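Local coordinates for protein histone-lysine N-methyltransferase, H3 lysine-9 specific SUVH4 (Arabidopsis thaliana, PDB 4QEO) that catalyses S-adenosyl-L-methionine-dependent methylation of a lysine in the histone H3 tail and binds methylated DNA, linking DNA methylation to transcriptional silencing, at residues 359-362 / 366-369; 243-248 / 252-257; 269-274 / 456-461. One frame throughout, in Å; residues are numbered along the deposited sequence.

Contact 1: 359-362 / 366-369; sequences VFRS and GWAV. With SAH (S-adenosyl-L-homocysteine), chain E.
R361 lies across the indole of W367. Its CD sits 4.0 Å from the centroid of the six-membered ring, 1° off the normal, and CZ is over the five-membered ring in a cation-pi contact. The guanidinium stands almost perpendicular to the indole (planes 89° apart), presenting NH1 to its face, while the CA of G366 packs 3.4 Å from CZ over one guanidinium face. A bend at chi2 (78°) folds the arginine back to reach both. F360 and A368 meet on the opposite face of the sheet, where the methyl CB of A368 sits 3.7 Å from the centroid of the F360 ring as a CH-pi contact. The backbone beneath is an antiparallel beta hairpin of the SET domain: F360 and A368 form a hydrogen-bonded pair, with F360 N to A368 O at 2.9 Å, flanked by the non-hydrogen-bonded pairs V359-V369 and R361-W367. At the turn, G366 O takes two bonds from S362, a straight one from N (2.7 Å) and one from OG above the carbonyl plane; OG also bonds K365 N. The backbone N and O of W367 hold the amino-acid end of S-adenosyl-L-homocysteine: W367 N donates to OXT of the ligand at 2.7 Å, and W367 O accepts from the ligand N at 2.6 Å. N460 ND2 is a second donor to W367 O. G366, with its positive phi, lies beside OXT.

Contact 2: 243-248 / 252-257; sequences EDISGG and KGIPAT
An Asx turn followed by an ST turn shapes the loop after strand 240-242, which folds back beside the residues leading into strand 256-257. D244 OD1 accepts from S246 N, two residues on, and S246 OG likewise accepts from G248 N. The same D244 OD1 reaches across the contact to I254 N, at 3.0 Å and with an N-H...O angle of 172°. Three donors thus converge on one carboxylate oxygen. The amides of I254 and S246 approach from well out of the carboxylate plane (63° and 58°), whereas S246 OG donates from the syn side, close to that plane, at 2.9 Å. The D244 side chain swings away from its own backbone N, which carries OD1 to the partner segment. One residue further, I245 N donates to I254 O at 2.8 Å, and the CA of D244 adds a CA-H...O contact to that carbonyl at 3.3 Å.

Apolar contacts continue from this polar pair. CG1 of I245 packs against CB of I254 (3.8 Å), CD1 lies near CG2 of I254, and the other branch, CG2, meets the methyl CB of A256 at 3.7 Å. Both isoleucines touch V359 of strand 357-361 and Y273 of strand 272-273, while P267 covers I245 and A256. The bonding through D244 implies that one carboxylate oxygen fixes both the loop's own turn and its attachment to 252-257; the three donors probably stabilise the carboxylate's negative charge.

Contact 3: 269-274 / 456-461; sequences SGFTYI and ARFINH. With SAH (S-adenosyl-L-homocysteine), chain E.
The F271 ring and the R457 side chain run alongside one another in opposite senses, the phenyl ring lying against the arginine's end with ring and guanidinium planes 45° apart. NE of R457 comes 3.3 Å from CE1 of F271, and CZ is 4.2 Å from the ring centroid but 34° off the normal, an off-centre cation-pi contact. CD of R457 also lies over the face of F271, 4.3 Å from the centroid. Bends at chi2 and at chi3 curl the arginine, and the same CD also packs over the centre of the F458 ring, 3.5 Å above its plane. NE is hydrogen-bonded to A449 O, and Y402 makes a further cation-pi contact. An alanine in place of R457 is likely to leave a gap beside the faces of F271 and F458 and A449 O without its NE donor.

F458 meets F271 as a T-shaped pair. Its edge points to the F271 face, with centroids 5.7 Å apart and planes at 74°; CE2 of each ring forms the nearest approach at 4.2 Å. F271 reaches this position because its ring is carried on the far side of CB from its own backbone N. Beyond F458, the chain turns from the 3-10 segment to the ligand. N460 OD1 accepts from the amino N of S-adenosyl-L-homocysteine at 2.7 Å, while the backbone of H461 addresses the adenine: its O accepts from the ligand N6, and its N gives a weak bond to N7. The sequence RFINH belongs to one of the conserved cofactor-binding motifs of SET domains, here backed by a phenylalanine from the segment leading into strand 272-273.

From the N terminus, contact 2 comes first, closing a short loop between 243-248 and 252-257 that leads into strand 256-257. The chain then passes through 269-274, where contact 3 opens, and closes that long-range loop only at 456-461, 182 residues later. Contact 1, the tight hairpin 359-362/366-369, lies wholly within this loop, whereas contact 2 precedes it in series. No pair crosses. Strand 256-257 joins contact 2 to contact 1 by pairing with strand 357-361, as in T257 N to V359 O. Contacts 1 and 3 converge on S-adenosyl-L-homocysteine, and Y273 and F458 pack against I245, so that contact 2 adjoins contact 3 through I245.

Contact 1: 359-362 / 366-369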
ATOM      1  N   VAL A 359      -8.731  13.424   9.705  1.00 48.23           N
ATOM      2  CA  VAL A 359      -8.502  13.053  11.092  1.00 46.71           C
ATOM      3  C   VAL A 359      -9.847  12.646  11.664  1.00 50.78           C
ATOM      4  O   VAL A 359     -10.847  13.314  11.427  1.00 52.59           O
ATOM      5  CB  VAL A 359      -7.895  14.216  11.902  1.00 47.28           C
ATOM      6  CG1 VAL A 359      -7.889  13.892  13.391  1.00 49.85           C
ATOM      7  CG2 VAL A 359      -6.486  14.506  11.414  1.00 42.80           C
ATOM      8  N   PHE A 360      -9.886  11.530  12.381  1.00 52.67           N
ATOM      9  CA  PHE A 360     -11.133  11.066  12.975  1.00 58.26           C
ATOM     10  C   PHE A 360     -10.941  10.540  14.389  1.00 63.17           C
ATOM     11  O   PHE A 360      -9.877  10.032  14.731  1.00 61.34           O
ATOM     12  CB  PHE A 360     -11.792  10.000  12.098  1.00 57.09           C
ATOM     13  CG  PHE A 360     -11.017   8.714  12.006  1.00 53.03           C
ATOM     14  CD1 PHE A 360      -9.922   8.604  11.161  1.00 50.85           C
ATOM     15  CD2 PHE A 360     -11.405   7.600  12.739  1.00 55.77           C
ATOM     16  CE1 PHE A 360      -9.219   7.409  11.063  1.00 45.95           C
ATOM     17  CE2 PHE A 360     -10.706   6.407  12.647  1.00 51.51           C
ATOM     18  CZ  PHE A 360      -9.613   6.313  11.805  1.00 47.64           C
ATOM     19  N   ARG A 361     -11.978  10.676  15.210  1.00 65.78           N
ATOM     20  CA  ARG A 361     -11.959  10.136  16.558  1.00 68.72           C
ATOM     21  C   ARG A 361     -12.119   8.630  16.485  1.00 63.88           C
ATOM     22  O   ARG A 361     -13.082   8.120  15.907  1.00 67.21           O
ATOM     23  CB  ARG A 361     -13.072  10.751  17.412  1.00 76.32           C
ATOM     24  CG  ARG A 361     -12.953  10.474  18.911  1.00 82.56           C
ATOM     25  CD  ARG A 361     -11.905  11.371  19.579  1.00 83.35           C
ATOM     26  NE  ARG A 361     -11.540  10.888  20.913  1.00 85.65           N
ATOM     27  CZ  ARG A 361     -10.545  11.381  21.649  1.00 84.85           C
ATOM     28  NH1 ARG A 361      -9.800  12.379  21.191  1.00 79.33           N
ATOM     29  NH2 ARG A 361     -10.288  10.871  22.848  1.00 88.81           N
ATOM     30  N   SER A 362     -11.149   7.921  17.052  1.00 60.43           N
ATOM     31  CA  SER A 362     -11.206   6.475  17.165  1.00 66.81           C
ATOM     32  C   SER A 362     -11.925   6.088  18.446  1.00 72.86           C
ATOM     33  O   SER A 362     -12.181   6.936  19.307  1.00 74.40           O
ATOM     34  CB  SER A 362      -9.799   5.885  17.204  1.00 67.31           C
ATOM     35  OG  SER A 362      -9.207   6.097  18.473  1.00 70.17           O
ATOM     36  N   GLY A 366      -8.058   7.710  20.677  1.00 63.01           N
ATOM     37  CA  GLY A 366      -8.224   9.142  20.517  1.00 65.45           C
ATOM     38  C   GLY A 366      -8.247   9.506  19.045  1.00 62.80           C
ATOM     39  O   GLY A 366      -8.999   8.918  18.262  1.00 61.77           O
ATOM     40  N   TRP A 367      -7.412  10.460  18.651  1.00 60.98           N
ATOM     41  CA  TRP A 367      -7.373  10.882  17.257  1.00 54.54           C
ATOM     42  C   TRP A 367      -6.605   9.900  16.364  1.00 53.42           C
ATOM     43  O   TRP A 367      -5.637   9.269  16.794  1.00 53.50           O
ATOM     44  CB  TRP A 367      -6.833  12.312  17.139  1.00 56.31           C
ATOM     45  CG  TRP A 367      -7.702  13.299  17.845  1.00 64.61           C
ATOM     46  CD1 TRP A 367      -7.410  13.985  18.990  1.00 66.24           C
ATOM     47  CD2 TRP A 367      -9.029  13.693  17.470  1.00 69.94           C
ATOM     48  NE1 TRP A 367      -8.467  14.793  19.342  1.00 68.33           N
ATOM     49  CE2 TRP A 367      -9.473  14.633  18.425  1.00 71.47           C
ATOM     50  CE3 TRP A 367      -9.881  13.352  16.413  1.00 66.50           C
ATOM     51  CZ2 TRP A 367     -10.734  15.229  18.357  1.00 74.18           C
ATOM     52  CZ3 TRP A 367     -11.131  13.946  16.345  1.00 67.57           C
ATOM     53  CH2 TRP A 367     -11.546  14.871  17.314  1.00 74.23           C
ATOM     54  N   ALA A 368      -7.076   9.766  15.126  1.00 50.37           N
ATOM     55  CA  ALA A 368      -6.474   8.889  14.125  1.00 47.32           C
ATOM     56  C   ALA A 368      -6.494   9.588  12.768  1.00 43.57           C
ATOM     57  O   ALA A 368      -7.208  10.565  12.593  1.00 45.02           O
ATOM     58  CB  ALA A 368      -7.246   7.570  14.043  1.00 43.62           C
ATOM     59  N   VAL A 369      -5.725   9.088  11.805  1.00 38.52           N
ATOM     60  CA  VAL A 369      -5.745   9.658  10.454  1.00 38.05           C
ATOM     61  C   VAL A 369      -6.008   8.564   9.426  1.00 41.70           C
ATOM     62  O   VAL A 369      -5.487   7.453   9.549  1.00 39.33           O
ATOM     63  CB  VAL A 369      -4.417  10.379  10.112  1.00 46.66           C
ATOM     64  CG1 VAL A 369      -4.397  10.837   8.649  1.00 46.85           C
ATOM     65  CG2 VAL A 369      -4.189  11.566  11.048  1.00 44.34           C
TER
HETATM   66  N   SAH E 801      -4.525   9.275  19.094  1.00 59.74           N
HETATM   67  CA  SAH E 801      -3.603  10.341  19.471  1.00 64.70           C
HETATM   68  CB  SAH E 801      -2.578  10.590  18.364  1.00 64.37           C
HETATM   69  CG  SAH E 801      -1.305   9.755  18.499  1.00 63.56           C
HETATM   70  SD  SAH E 801      -0.190  10.409  19.770  1.00 74.64           S
HETATM   71  C   SAH E 801      -4.353  11.614  19.857  1.00 69.82           C
HETATM   72  O   SAH E 801      -3.802  12.712  19.795  1.00 70.80           O
HETATM   73  OXT SAH E 801      -5.525  11.573  20.242  1.00 69.97           O
HETATM   74  C5' SAH E 801       0.032   8.802  20.570  1.00 75.48           C
HETATM   75  C4' SAH E 801      -0.962   8.614  21.705  1.00 76.20           C
HETATM   76  O4' SAH E 801      -2.168   8.088  21.180  1.00 78.09           O
HETATM   77  C3' SAH E 801      -0.455   7.644  22.760  1.00 79.18           C
HETATM   78  O3' SAH E 801      -0.022   8.329  23.910  1.00 80.36           O
HETATM   79  C2' SAH E 801      -1.647   6.771  23.086  1.00 79.67           C
HETATM   80  O2' SAH E 801      -2.305   7.242  24.240  1.00 77.52           O
HETATM   81  C1' SAH E 801      -2.559   6.929  21.887  1.00 80.29           C
HETATM   82  N9  SAH E 801      -2.362   5.753  21.026  1.00 83.06           N
HETATM   83  C8  SAH E 801      -1.618   5.696  19.874  1.00 84.52           C
HETATM   84  N7  SAH E 801      -1.670   4.435  19.388  1.00 84.65           N
HETATM   85  C5  SAH E 801      -2.424   3.688  20.224  1.00 85.68           C
HETATM   86  C6  SAH E 801      -2.793   2.350  20.205  1.00 84.17           C
HETATM   87  N6  SAH E 801      -2.381   1.566  19.212  1.00 81.19           N
HETATM   88  N1  SAH E 801      -3.588   1.851  21.218  1.00 85.29           N
HETATM   89  C2  SAH E 801      -4.013   2.675  22.243  1.00 86.12           C
HETATM   90  N3  SAH E 801      -3.643   4.005  22.256  1.00 85.61           N
HETATM   91  C4  SAH E 801      -2.865   4.502  21.261  1.00 85.36           C

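Contact 2: 243-248 / 252-257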
ATOM      1  N   GLU A 243     -13.605  21.944   9.679  1.00 72.10           N
ATOM      2  CA  GLU A 243     -13.590  21.919   8.220  1.00 75.12           C
ATOM      3  C   GLU A 243     -12.178  21.651   7.661  1.00 70.60           C
ATOM      4  O   GLU A 243     -12.031  21.197   6.523  1.00 68.47           O
ATOM      5  CB  GLU A 243     -14.158  23.238   7.672  1.00 86.22           C
ATOM      6  CG  GLU A 243     -14.803  23.142   6.293  1.00 95.21           C
ATOM      7  CD  GLU A 243     -16.316  23.346   6.320  1.00101.90           C
ATOM      8  OE1 GLU A 243     -16.845  23.826   7.348  1.00103.69           O
ATOM      9  OE2 GLU A 243     -16.974  23.024   5.308  1.00102.93           O
ATOM     10  N   ASP A 244     -11.152  21.909   8.475  1.00 61.97           N
ATOM     11  CA  ASP A 244      -9.752  21.779   8.055  1.00 57.25           C
ATOM     12  C   ASP A 244      -8.808  22.049   9.223  1.00 56.71           C
ATOM     13  O   ASP A 244      -8.631  23.197   9.614  1.00 59.05           O
ATOM     14  CB  ASP A 244      -9.448  22.772   6.933  1.00 55.71           C
ATOM     15  CG  ASP A 244      -7.989  22.738   6.491  1.00 59.68           C
ATOM     16  OD1 ASP A 244      -7.241  21.820   6.887  1.00 55.89           O
ATOM     17  OD2 ASP A 244      -7.591  23.635   5.720  1.00 62.15           O
ATOM     18  N   ILE A 245      -8.179  21.012   9.767  1.00 56.21           N
ATOM     19  CA  ILE A 245      -7.294  21.207  10.918  1.00 54.30           C
ATOM     20  C   ILE A 245      -6.076  22.068  10.582  1.00 58.16           C
ATOM     21  O   ILE A 245      -5.521  22.740  11.458  1.00 57.37           O
ATOM     22  CB  ILE A 245      -6.821  19.879  11.537  1.00 54.77           C
ATOM     23  CG1 ILE A 245      -6.006  19.072  10.527  1.00 49.04           C
ATOM     24  CG2 ILE A 245      -8.008  19.074  12.032  1.00 57.75           C
ATOM     25  CD1 ILE A 245      -5.187  17.961  11.148  1.00 52.12           C
ATOM     26  N   SER A 246      -5.661  22.049   9.319  1.00 55.75           N
ATOM     27  CA  SER A 246      -4.559  22.894   8.883  1.00 58.58           C
ATOM     28  C   SER A 246      -5.105  24.315   8.824  1.00 63.49           C
ATOM     29  O   SER A 246      -6.307  24.531   8.975  1.00 67.58           O
ATOM     30  CB  SER A 246      -4.015  22.438   7.522  1.00 54.82           C
ATOM     31  OG  SER A 246      -4.696  23.049   6.436  1.00 54.11           O
ATOM     32  N   GLY A 247      -4.248  25.299   8.614  1.00 64.63           N
ATOM     33  CA  GLY A 247      -4.742  26.666   8.617  1.00 74.84           C
ATOM     34  C   GLY A 247      -5.537  26.990   7.364  1.00 79.66           C
ATOM     35  O   GLY A 247      -6.157  28.051   7.258  1.00 84.13           O
ATOM     36  N   GLY A 248      -5.553  26.043   6.432  1.00 71.92           N
ATOM     37  CA  GLY A 248      -5.723  26.353   5.028  1.00 66.16           C
ATOM     38  C   GLY A 248      -4.293  26.327   4.517  1.00 63.26           C
ATOM     39  O   GLY A 248      -3.988  26.691   3.377  1.00 66.55           O
ATOM     40  N   LYS A 252      -4.065  20.477   0.446  1.00 50.11           N
ATOM     41  CA  LYS A 252      -5.354  19.813   0.493  1.00 48.25           C
ATOM     42  C   LYS A 252      -5.852  19.861   1.918  1.00 50.31           C
ATOM     43  O   LYS A 252      -5.134  19.475   2.834  1.00 52.99           O
ATOM     44  CB  LYS A 252      -5.198  18.374   0.036  1.00 50.69           C
ATOM     45  CG  LYS A 252      -4.790  18.268  -1.413  1.00 54.57           C
ATOM     46  CD  LYS A 252      -4.553  16.833  -1.799  1.00 57.63           C
ATOM     47  CE  LYS A 252      -4.532  16.671  -3.297  1.00 59.27           C
ATOM     48  NZ  LYS A 252      -5.681  15.846  -3.754  1.00 65.14           N
ATOM     49  N   GLY A 253      -7.074  20.350   2.107  1.00 54.55           N
ATOM     50  CA  GLY A 253      -7.635  20.495   3.437  1.00 54.10           C
ATOM     51  C   GLY A 253      -7.735  19.169   4.165  1.00 53.03           C
ATOM     52  O   GLY A 253      -7.945  18.124   3.551  1.00 49.40           O
ATOM     53  N   ILE A 254      -7.576  19.210   5.483  1.00 55.23           N
ATOM     54  CA  ILE A 254      -7.692  18.007   6.294  1.00 52.97           C
ATOM     55  C   ILE A 254      -8.840  18.137   7.293  1.00 55.00           C
ATOM     56  O   ILE A 254      -8.662  18.649   8.395  1.00 59.53           O
ATOM     57  CB  ILE A 254      -6.374  17.701   7.037  1.00 47.90           C
ATOM     58  CG1 ILE A 254      -5.212  17.605   6.046  1.00 48.33           C
ATOM     59  CG2 ILE A 254      -6.491  16.406   7.824  1.00 46.17           C
ATOM     60  CD1 ILE A 254      -3.834  17.704   6.698  1.00 50.16           C
ATOM     61  N   PRO A 255     -10.036  17.696   6.893  1.00 55.86           N
ATOM     62  CA  PRO A 255     -11.185  17.708   7.806  1.00 58.17           C
ATOM     63  C   PRO A 255     -11.011  16.779   9.007  1.00 54.70           C
ATOM     64  O   PRO A 255     -10.266  15.796   8.956  1.00 53.47           O
ATOM     65  CB  PRO A 255     -12.342  17.228   6.922  1.00 57.08           C
ATOM     66  CG  PRO A 255     -11.697  16.584   5.739  1.00 56.33           C
ATOM     67  CD  PRO A 255     -10.423  17.323   5.523  1.00 51.59           C
ATOM     68  N   ALA A 256     -11.706  17.103  10.089  1.00 59.83           N
ATOM     69  CA  ALA A 256     -11.696  16.267  11.280  1.00 59.94           C
ATOM     70  C   ALA A 256     -13.120  15.904  11.689  1.00 59.20           C
ATOM     71  O   ALA A 256     -14.003  16.757  11.687  1.00 60.28           O
ATOM     72  CB  ALA A 256     -10.970  16.972  12.418  1.00 60.25           C
ATOM     73  N   THR A 257     -13.343  14.638  12.031  1.00 59.34           N
ATOM     74  CA  THR A 257     -14.661  14.193  12.473  1.00 61.90           C
ATOM     75  C   THR A 257     -14.598  13.441  13.791  1.00 64.65           C
ATOM     76  O   THR A 257     -13.634  12.735  14.071  1.00 61.91           O
ATOM     77  CB  THR A 257     -15.348  13.289  11.427  1.00 60.44           C
ATOM     78  OG1 THR A 257     -14.561  12.108  11.222  1.00 55.79           O
ATOM     79  CG2 THR A 257     -15.512  14.030  10.102  1.00 62.09           C
TER

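Contact 3: 269-274 / 456-461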
ATOM      1  N   SER A 269      -7.852  22.295  19.271  1.00 81.17           N
ATOM      2  CA  SER A 269      -7.880  22.989  20.560  1.00 85.67           C
ATOM      3  C   SER A 269      -6.617  22.727  21.379  1.00 85.45           C
ATOM      4  O   SER A 269      -6.287  21.582  21.669  1.00 82.35           O
ATOM      5  CB  SER A 269      -9.114  22.581  21.370  1.00 90.26           C
ATOM      6  OG  SER A 269     -10.300  22.696  20.602  1.00 91.85           O
ATOM      7  N   GLY A 270      -5.908  23.796  21.733  1.00 92.32           N
ATOM      8  CA  GLY A 270      -4.673  23.688  22.491  1.00 89.81           C
ATOM      9  C   GLY A 270      -3.485  23.379  21.603  1.00 85.12           C
ATOM     10  O   GLY A 270      -2.371  23.163  22.086  1.00 86.91           O
ATOM     11  N   PHE A 271      -3.725  23.380  20.295  1.00 78.20           N
ATOM     12  CA  PHE A 271      -2.723  22.989  19.310  1.00 69.58           C
ATOM     13  C   PHE A 271      -2.750  23.936  18.115  1.00 65.07           C
ATOM     14  O   PHE A 271      -3.814  24.266  17.604  1.00 69.16           O
ATOM     15  CB  PHE A 271      -2.978  21.544  18.859  1.00 66.77           C
ATOM     16  CG  PHE A 271      -2.047  21.059  17.784  1.00 63.25           C
ATOM     17  CD1 PHE A 271      -0.788  20.573  18.107  1.00 62.65           C
ATOM     18  CD2 PHE A 271      -2.438  21.072  16.451  1.00 60.26           C
ATOM     19  CE1 PHE A 271       0.066  20.113  17.121  1.00 60.38           C
ATOM     20  CE2 PHE A 271      -1.590  20.619  15.455  1.00 57.59           C
ATOM     21  CZ  PHE A 271      -0.336  20.139  15.787  1.00 58.36           C
ATOM     22  N   THR A 272      -1.583  24.381  17.666  1.00 55.91           N
ATOM     23  CA  THR A 272      -1.533  25.289  16.519  1.00 55.99           C
ATOM     24  C   THR A 272      -0.764  24.688  15.353  1.00 52.21           C
ATOM     25  O   THR A 272       0.382  24.262  15.489  1.00 51.44           O
ATOM     26  CB  THR A 272      -0.935  26.688  16.850  1.00 65.84           C
ATOM     27  OG1 THR A 272       0.375  26.539  17.410  1.00 65.20           O
ATOM     28  CG2 THR A 272      -1.832  27.463  17.814  1.00 64.86           C
ATOM     29  N   TYR A 273      -1.408  24.687  14.197  1.00 46.69           N
ATOM     30  CA  TYR A 273      -0.870  24.023  13.023  1.00 44.17           C
ATOM     31  C   TYR A 273       0.254  24.806  12.378  1.00 46.31           C
ATOM     32  O   TYR A 273       0.094  25.984  12.068  1.00 48.91           O
ATOM     33  CB  TYR A 273      -1.980  23.795  11.999  1.00 43.30           C
ATOM     34  CG  TYR A 273      -1.684  22.671  11.038  1.00 43.29           C
ATOM     35  CD1 TYR A 273      -0.840  22.865   9.953  1.00 44.36           C
ATOM     36  CD2 TYR A 273      -2.257  21.417  11.213  1.00 42.36           C
ATOM     37  CE1 TYR A 273      -0.564  21.841   9.070  1.00 43.68           C
ATOM     38  CE2 TYR A 273      -1.985  20.380  10.333  1.00 43.58           C
ATOM     39  CZ  TYR A 273      -1.142  20.598   9.261  1.00 44.93           C
ATOM     40  OH  TYR A 273      -0.865  19.576   8.378  1.00 43.38           O
ATOM     41  N   ILE A 274       1.390  24.141  12.176  1.00 43.51           N
ATOM     42  CA  ILE A 274       2.499  24.703  11.416  1.00 43.53           C
ATOM     43  C   ILE A 274       2.952  23.733  10.323  1.00 43.74           C
ATOM     44  O   ILE A 274       2.774  22.516  10.445  1.00 42.38           O
ATOM     45  CB  ILE A 274       3.692  25.058  12.330  1.00 43.78           C
ATOM     46  CG1 ILE A 274       4.176  23.824  13.087  1.00 41.38           C
ATOM     47  CG2 ILE A 274       3.301  26.156  13.317  1.00 45.10           C
ATOM     48  CD1 ILE A 274       5.287  24.113  14.093  1.00 41.87           C
ATOM     49  N   ALA A 456       1.028  15.090  11.252  1.00 40.03           N
ATOM     50  CA  ALA A 456       1.759  13.866  11.558  1.00 41.96           C
ATOM     51  C   ALA A 456       1.514  13.363  12.971  1.00 45.26           C
ATOM     52  O   ALA A 456       1.435  12.154  13.195  1.00 44.10           O
ATOM     53  CB  ALA A 456       3.256  14.080  11.332  1.00 38.45           C
ATOM     54  N   ARG A 457       1.394  14.290  13.922  1.00 39.35           N
ATOM     55  CA  ARG A 457       1.217  13.927  15.330  1.00 42.23           C
ATOM     56  C   ARG A 457      -0.088  13.170  15.629  1.00 45.84           C
ATOM     57  O   ARG A 457      -0.227  12.564  16.695  1.00 46.23           O
ATOM     58  CB  ARG A 457       1.327  15.175  16.222  1.00 44.73           C
ATOM     59  CG  ARG A 457       0.358  16.287  15.848  1.00 48.36           C
ATOM     60  CD  ARG A 457      -0.821  16.351  16.800  1.00 53.84           C
ATOM     61  NE  ARG A 457      -0.447  16.974  18.065  1.00 56.89           N
ATOM     62  CZ  ARG A 457      -1.240  17.054  19.130  1.00 55.07           C
ATOM     63  NH1 ARG A 457      -0.804  17.642  20.231  1.00 51.19           N
ATOM     64  NH2 ARG A 457      -2.463  16.541  19.096  1.00 58.87           N
ATOM     65  N   PHE A 458      -1.040  13.213  14.701  1.00 48.32           N
ATOM     66  CA  PHE A 458      -2.329  12.554  14.901  1.00 47.70           C
ATOM     67  C   PHE A 458      -2.314  11.094  14.454  1.00 50.24           C
ATOM     68  O   PHE A 458      -3.300  10.368  14.626  1.00 45.11           O
ATOM     69  CB  PHE A 458      -3.440  13.305  14.158  1.00 48.16           C
ATOM     70  CG  PHE A 458      -3.758  14.647  14.747  1.00 51.76           C
ATOM     71  CD1 PHE A 458      -4.426  14.741  15.956  1.00 57.20           C
ATOM     72  CD2 PHE A 458      -3.382  15.815  14.099  1.00 54.62           C
ATOM     73  CE1 PHE A 458      -4.715  15.975  16.513  1.00 59.29           C
ATOM     74  CE2 PHE A 458      -3.673  17.054  14.646  1.00 55.82           C
ATOM     75  CZ  PHE A 458      -4.342  17.130  15.856  1.00 57.22           C
ATOM     76  N   ILE A 459      -1.194  10.666  13.880  1.00 50.10           N
ATOM     77  CA  ILE A 459      -1.092   9.305  13.361  1.00 47.13           C
ATOM     78  C   ILE A 459      -0.753   8.290  14.448  1.00 47.12           C
ATOM     79  O   ILE A 459       0.245   8.430  15.147  1.00 46.23           O
ATOM     80  CB  ILE A 459      -0.080   9.220  12.207  1.00 41.04           C
ATOM     81  CG1 ILE A 459      -0.538  10.122  11.052  1.00 42.81           C
ATOM     82  CG2 ILE A 459       0.094   7.770  11.767  1.00 34.60           C
ATOM     83  CD1 ILE A 459       0.529  10.385   9.950  1.00 37.04           C
ATOM     84  N   ASN A 460      -1.588   7.262  14.585  1.00 46.27           N
ATOM     85  CA  ASN A 460      -1.430   6.292  15.660  1.00 44.73           C
ATOM     86  C   ASN A 460      -0.388   5.222  15.402  1.00 44.36           C
ATOM     87  O   ASN A 460       0.069   5.043  14.273  1.00 42.30           O
ATOM     88  CB  ASN A 460      -2.773   5.629  15.985  1.00 44.10           C
ATOM     89  CG  ASN A 460      -3.745   6.598  16.609  1.00 51.29           C
ATOM     90  OD1 ASN A 460      -3.367   7.404  17.469  1.00 50.39           O
ATOM     91  ND2 ASN A 460      -4.996   6.552  16.165  1.00 50.61           N
ATOM     92  N   HIS A 461      -0.030   4.516  16.473  1.00 43.38           N
ATOM     93  CA  HIS A 461       0.847   3.354  16.415  1.00 46.57           C
ATOM     94  C   HIS A 461       0.065   2.108  16.006  1.00 47.25           C
ATOM     95  O   HIS A 461      -1.112   1.963  16.338  1.00 50.34           O
ATOM     96  CB  HIS A 461       1.488   3.112  17.790  1.00 49.78           C
ATOM     97  CG  HIS A 461       2.030   1.724  17.983  1.00 54.97           C
ATOM     98  ND1 HIS A 461       3.359   1.410  17.793  1.00 56.09           N
ATOM     99  CD2 HIS A 461       1.421   0.570  18.354  1.00 54.28           C
ATOM    100  CE1 HIS A 461       3.544   0.120  18.029  1.00 53.62           C
ATOM    101  NE2 HIS A 461       2.384  -0.411  18.374  1.00 51.84           N
TER
HETATM  102  N   SAH E 801      -4.525   9.275  19.094  1.00 59.74           N
HETATM  103  CA  SAH E 801      -3.603  10.341  19.471  1.00 64.70           C
HETATM  104  CB  SAH E 801      -2.578  10.590  18.364  1.00 64.37           C
HETATM  105  CG  SAH E 801      -1.305   9.755  18.499  1.00 63.56           C
HETATM  106  SD  SAH E 801      -0.190  10.409  19.770  1.00 74.64           S
HETATM  107  C   SAH E 801      -4.353  11.614  19.857  1.00 69.82           C
HETATM  108  O   SAH E 801      -3.802  12.712  19.795  1.00 70.80           O
HETATM  109  OXT SAH E 801      -5.525  11.573  20.242  1.00 69.97           O
HETATM  110  C5' SAH E 801       0.032   8.802  20.570  1.00 75.48           C
HETATM  111  C4' SAH E 801      -0.962   8.614  21.705  1.00 76.20           C
HETATM  112  O4' SAH E 801      -2.168   8.088  21.180  1.00 78.09           O
HETATM  113  C3' SAH E 801      -0.455   7.644  22.760  1.00 79.18           C
HETATM  114  O3' SAH E 801      -0.022   8.329  23.910  1.00 80.36           O
HETATM  115  C2' SAH E 801      -1.647   6.771  23.086  1.00 79.67           C
HETATM  116  O2' SAH E 801      -2.305   7.242  24.240  1.00 77.52           O
HETATM  117  C1' SAH E 801      -2.559   6.929  21.887  1.00 80.29           C
HETATM  118  N9  SAH E 801      -2.362   5.753  21.026  1.00 83.06           N
HETATM  119  C8  SAH E 801      -1.618   5.696  19.874  1.00 84.52           C
HETATM  120  N7  SAH E 801      -1.670   4.435  19.388  1.00 84.65           N
HETATM  121  C5  SAH E 801      -2.424   3.688  20.224  1.00 85.68           C
HETATM  122  C6  SAH E 801      -2.793   2.350  20.205  1.00 84.17           C
HETATM  123  N6  SAH E 801      -2.381   1.566  19.212  1.00 81.19           N
HETATM  124  N1  SAH E 801      -3.588   1.851  21.218  1.00 85.29           N
HETATM  125  C2  SAH E 801      -4.013   2.675  22.243  1.00 86.12           C
HETATM  126  N3  SAH E 801      -3.643   4.005  22.256  1.00 85.61           N
HETATM  127  C4  SAH E 801      -2.865   4.502  21.261  1.00 85.36           C